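Local coordinates for YCAC GENE product (Escherichia coli, PDB 1YAC), which is probably a hydrolase of the isochorismatase family, assembled as an octamer, whose substrate specificity is unknown, at residues Asp19-Leu24 and Leu56-Glu61. Sequence-based numbering, arbitrary orientation.
Sequences DHQAGL and LTTSAE. Unlike the reference sequence in segment 56-61: Ala60 (reference Phe).
The Gln21 side chain crosses that of Thr58 at about a right angle and brings the OE1/NE2 end of its amide to the backbone N and O of Ser59. Its CG packs against Thr58 CG2, the aliphatic part of the contact, and the amide carbon CD comes to 3.6 Å from Thr58 CB, while the polar end grips one residue twice. OE1 takes the Ser59 N-H at 2.9 Å, and NE2 returns a nearly straight bond (178°) to Ser59 O at 3.0 Å. That oxygen lies in the amide's own plane, although NE2 sits above the plane of the Ser59 carbonyl. A chi2 of 161° leaves CD anti to CA, extending the chain toward Ser59, and the amide bonds to Ser59 much as a neighbouring strand would. NE2 also donates to Gly66 O, and Ser59 O accepts from Asn65 ND2.

Two residues earlier, Asp19 N donates to Thr57 O at 3.0 Å, continuing the parallel pairing with strand 54-59 one residue beyond strand 13-18. The Asp19 carboxylate lies beside the same strand: OD1 is 3.1 Å from Thr58 CA, and OD2 is 3.5 Å from Ser59 CB. OD1 also comes within 3.2 Å of Thr57 O, two acceptors side by side, and forms a salt bridge with Arg84, which also bonds Thr57 OG1. From the strand, Thr58 OG1 donates to Glu61 OE1 at 2.6 Å, tying back the turn that follows; Tyr81 OH meets OE1 too.

Just after the first strand, Asp19 is placed consistently with the acid of the family's Asp-Lys-Cys triad. The two-bond grip of Gln21 on Ser59, with its bond to Gly66 O, probably holds the loop after strand 13-18 against the end of strand 54-59 and the residues beyond it.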
ATOM      1  N   ASP A  19      -7.862 -14.832 -24.706  1.00  8.82           N
ATOM      2  CA  ASP A  19      -8.949 -14.856 -23.735  1.00 10.34           C
ATOM      3  C   ASP A  19      -9.342 -13.579 -22.979  1.00 10.41           C
ATOM      4  O   ASP A  19      -9.655 -13.627 -21.786  1.00 10.49           O
ATOM      5  CB  ASP A  19      -8.716 -15.996 -22.734  1.00 10.32           C
ATOM      6  CG  ASP A  19      -8.449 -17.333 -23.410  1.00 14.29           C
ATOM      7  OD1 ASP A  19      -8.661 -17.465 -24.634  1.00 13.74           O
ATOM      8  OD2 ASP A  19      -7.999 -18.261 -22.714  1.00 16.72           O
ATOM      9  N   HIS A  20      -9.294 -12.437 -23.656  1.00 10.14           N
ATOM     10  CA  HIS A  20      -9.730 -11.187 -23.039  1.00 10.00           C
ATOM     11  C   HIS A  20     -11.257 -11.254 -23.181  1.00  9.62           C
ATOM     12  O   HIS A  20     -11.854 -10.599 -24.051  1.00  8.81           O
ATOM     13  CB  HIS A  20      -9.176  -9.968 -23.797  1.00  9.04           C
ATOM     14  CG  HIS A  20      -7.704  -9.736 -23.604  1.00 10.66           C
ATOM     15  ND1 HIS A  20      -6.759 -10.113 -24.539  1.00  9.29           N
ATOM     16  CD2 HIS A  20      -7.022  -9.104 -22.616  1.00  9.67           C
ATOM     17  CE1 HIS A  20      -5.566  -9.720 -24.140  1.00 10.96           C
ATOM     18  NE2 HIS A  20      -5.693  -9.106 -22.974  1.00 10.22           N
ATOM     19  N   GLN A  21     -11.872 -12.095 -22.359  1.00  9.41           N
ATOM     20  CA  GLN A  21     -13.317 -12.305 -22.400  1.00  9.08           C
ATOM     21  C   GLN A  21     -14.070 -11.567 -21.293  1.00  9.47           C
ATOM     22  O   GLN A  21     -13.541 -11.373 -20.200  1.00  9.31           O
ATOM     23  CB  GLN A  21     -13.603 -13.807 -22.377  1.00  9.50           C
ATOM     24  CG  GLN A  21     -13.092 -14.510 -23.639  1.00 10.58           C
ATOM     25  CD  GLN A  21     -12.940 -16.006 -23.460  1.00 13.87           C
ATOM     26  OE1 GLN A  21     -11.786 -16.485 -23.507  1.00 11.90           O
ATOM     27  NE2 GLN A  21     -13.963 -16.708 -23.267  1.00 15.68           N
ATOM     28  N   ALA A  22     -15.316 -11.195 -21.579  1.00  8.66           N
ATOM     29  CA  ALA A  22     -16.148 -10.442 -20.647  1.00  9.41           C
ATOM     30  C   ALA A  22     -16.244 -11.037 -19.250  1.00 10.19           C
ATOM     31  O   ALA A  22     -16.098 -10.315 -18.261  1.00 11.15           O
ATOM     32  CB  ALA A  22     -17.530 -10.224 -21.231  1.00  9.98           C
ATOM     33  N   GLY A  23     -16.487 -12.341 -19.167  1.00  9.98           N
ATOM     34  CA  GLY A  23     -16.582 -12.997 -17.878  1.00  9.13           C
ATOM     35  C   GLY A  23     -15.223 -13.050 -17.204  1.00 11.25           C
ATOM     36  O   GLY A  23     -15.067 -12.631 -16.056  1.00 10.35           O
ATOM     37  N   LEU A  24     -14.212 -13.499 -17.948  1.00 10.47           N
ATOM     38  CA  LEU A  24     -12.854 -13.619 -17.409  1.00 10.82           C
ATOM     39  C   LEU A  24     -12.255 -12.303 -16.896  1.00 10.54           C
ATOM     40  O   LEU A  24     -11.436 -12.303 -15.968  1.00 10.41           O
ATOM     41  CB  LEU A  24     -11.923 -14.291 -18.431  1.00 10.07           C
ATOM     42  CG  LEU A  24     -12.252 -15.755 -18.760  1.00 10.99           C
ATOM     43  CD1 LEU A  24     -11.315 -16.276 -19.871  1.00 12.20           C
ATOM     44  CD2 LEU A  24     -12.118 -16.616 -17.505  1.00 11.33           C
ATOM     45  N   LEU A  56      -6.710 -13.830 -32.540  1.00 10.01           N
ATOM     46  CA  LEU A  56      -7.629 -13.780 -31.409  1.00 10.15           C
ATOM     47  C   LEU A  56      -8.018 -15.207 -31.030  1.00  9.88           C
ATOM     48  O   LEU A  56      -8.187 -16.068 -31.898  1.00  9.71           O
ATOM     49  CB  LEU A  56      -8.902 -13.023 -31.789  1.00  9.96           C
ATOM     50  CG  LEU A  56      -8.772 -11.629 -32.394  1.00 12.19           C
ATOM     51  CD1 LEU A  56     -10.170 -11.153 -32.780  1.00 10.37           C
ATOM     52  CD2 LEU A  56      -8.109 -10.663 -31.423  1.00 11.17           C
ATOM     53  N   THR A  57      -8.147 -15.471 -29.736  1.00  9.55           N
ATOM     54  CA  THR A  57      -8.548 -16.799 -29.296  1.00  9.54           C
ATOM     55  C   THR A  57      -9.318 -16.669 -27.997  1.00 10.38           C
ATOM     56  O   THR A  57      -9.122 -15.708 -27.254  1.00  9.85           O
ATOM     57  CB  THR A  57      -7.336 -17.773 -29.154  1.00  9.38           C
ATOM     58  OG1 THR A  57      -7.807 -19.097 -28.843  1.00  8.83           O
ATOM     59  CG2 THR A  57      -6.367 -17.302 -28.070  1.00  8.62           C
ATOM     60  N   THR A  58     -10.258 -17.578 -27.774  1.00 11.01           N
ATOM     61  CA  THR A  58     -11.076 -17.557 -26.568  1.00 12.20           C
ATOM     62  C   THR A  58     -11.202 -18.964 -26.024  1.00 14.76           C
ATOM     63  O   THR A  58     -11.005 -19.947 -26.744  1.00 13.89           O
ATOM     64  CB  THR A  58     -12.488 -17.014 -26.838  1.00 11.85           C
ATOM     65  OG1 THR A  58     -13.139 -17.863 -27.790  1.00 12.69           O
ATOM     66  CG2 THR A  58     -12.435 -15.579 -27.372  1.00 10.62           C
ATOM     67  N   SER A  59     -11.552 -19.052 -24.750  1.00 15.84           N
ATOM     68  CA  SER A  59     -11.706 -20.328 -24.075  1.00 17.94           C
ATOM     69  C   SER A  59     -13.143 -20.477 -23.603  1.00 19.16           C
ATOM     70  O   SER A  59     -13.642 -19.628 -22.852  1.00 17.04           O
ATOM     71  CB  SER A  59     -10.763 -20.376 -22.865  1.00 18.30           C
ATOM     72  OG  SER A  59     -11.010 -21.521 -22.079  1.00 20.91           O
ATOM     73  N   ALA A  60     -13.801 -21.529 -24.088  1.00 20.08           N
ATOM     74  CA  ALA A  60     -15.188 -21.853 -23.724  1.00 22.61           C
ATOM     75  C   ALA A  60     -16.071 -20.619 -23.588  1.00 23.45           C
ATOM     76  O   ALA A  60     -16.785 -20.447 -22.595  1.00 23.90           O
ATOM     77  CB  ALA A  60     -15.215 -22.685 -22.435  1.00 22.60           C
ATOM     78  N   GLU A  61     -16.043 -19.782 -24.618  1.00 24.13           N
ATOM     79  CA  GLU A  61     -16.812 -18.545 -24.636  1.00 25.29           C
ATOM     80  C   GLU A  61     -18.318 -18.698 -24.496  1.00 25.80           C
ATOM     81  O   GLU A  61     -19.006 -17.718 -24.232  1.00 26.18           O
ATOM     82  CB  GLU A  61     -16.496 -17.752 -25.896  1.00 27.29           C
ATOM     83  CG  GLU A  61     -16.893 -18.443 -27.181  1.00 30.20           C
ATOM     84  CD  GLU A  61     -16.534 -17.619 -28.395  1.00 32.49           C
ATOM     85  OE1 GLU A  61     -15.490 -16.934 -28.364  1.00 30.53           O
ATOM     86  OE2 GLU A  61     -17.299 -17.657 -29.382  1.00 34.85           O
TER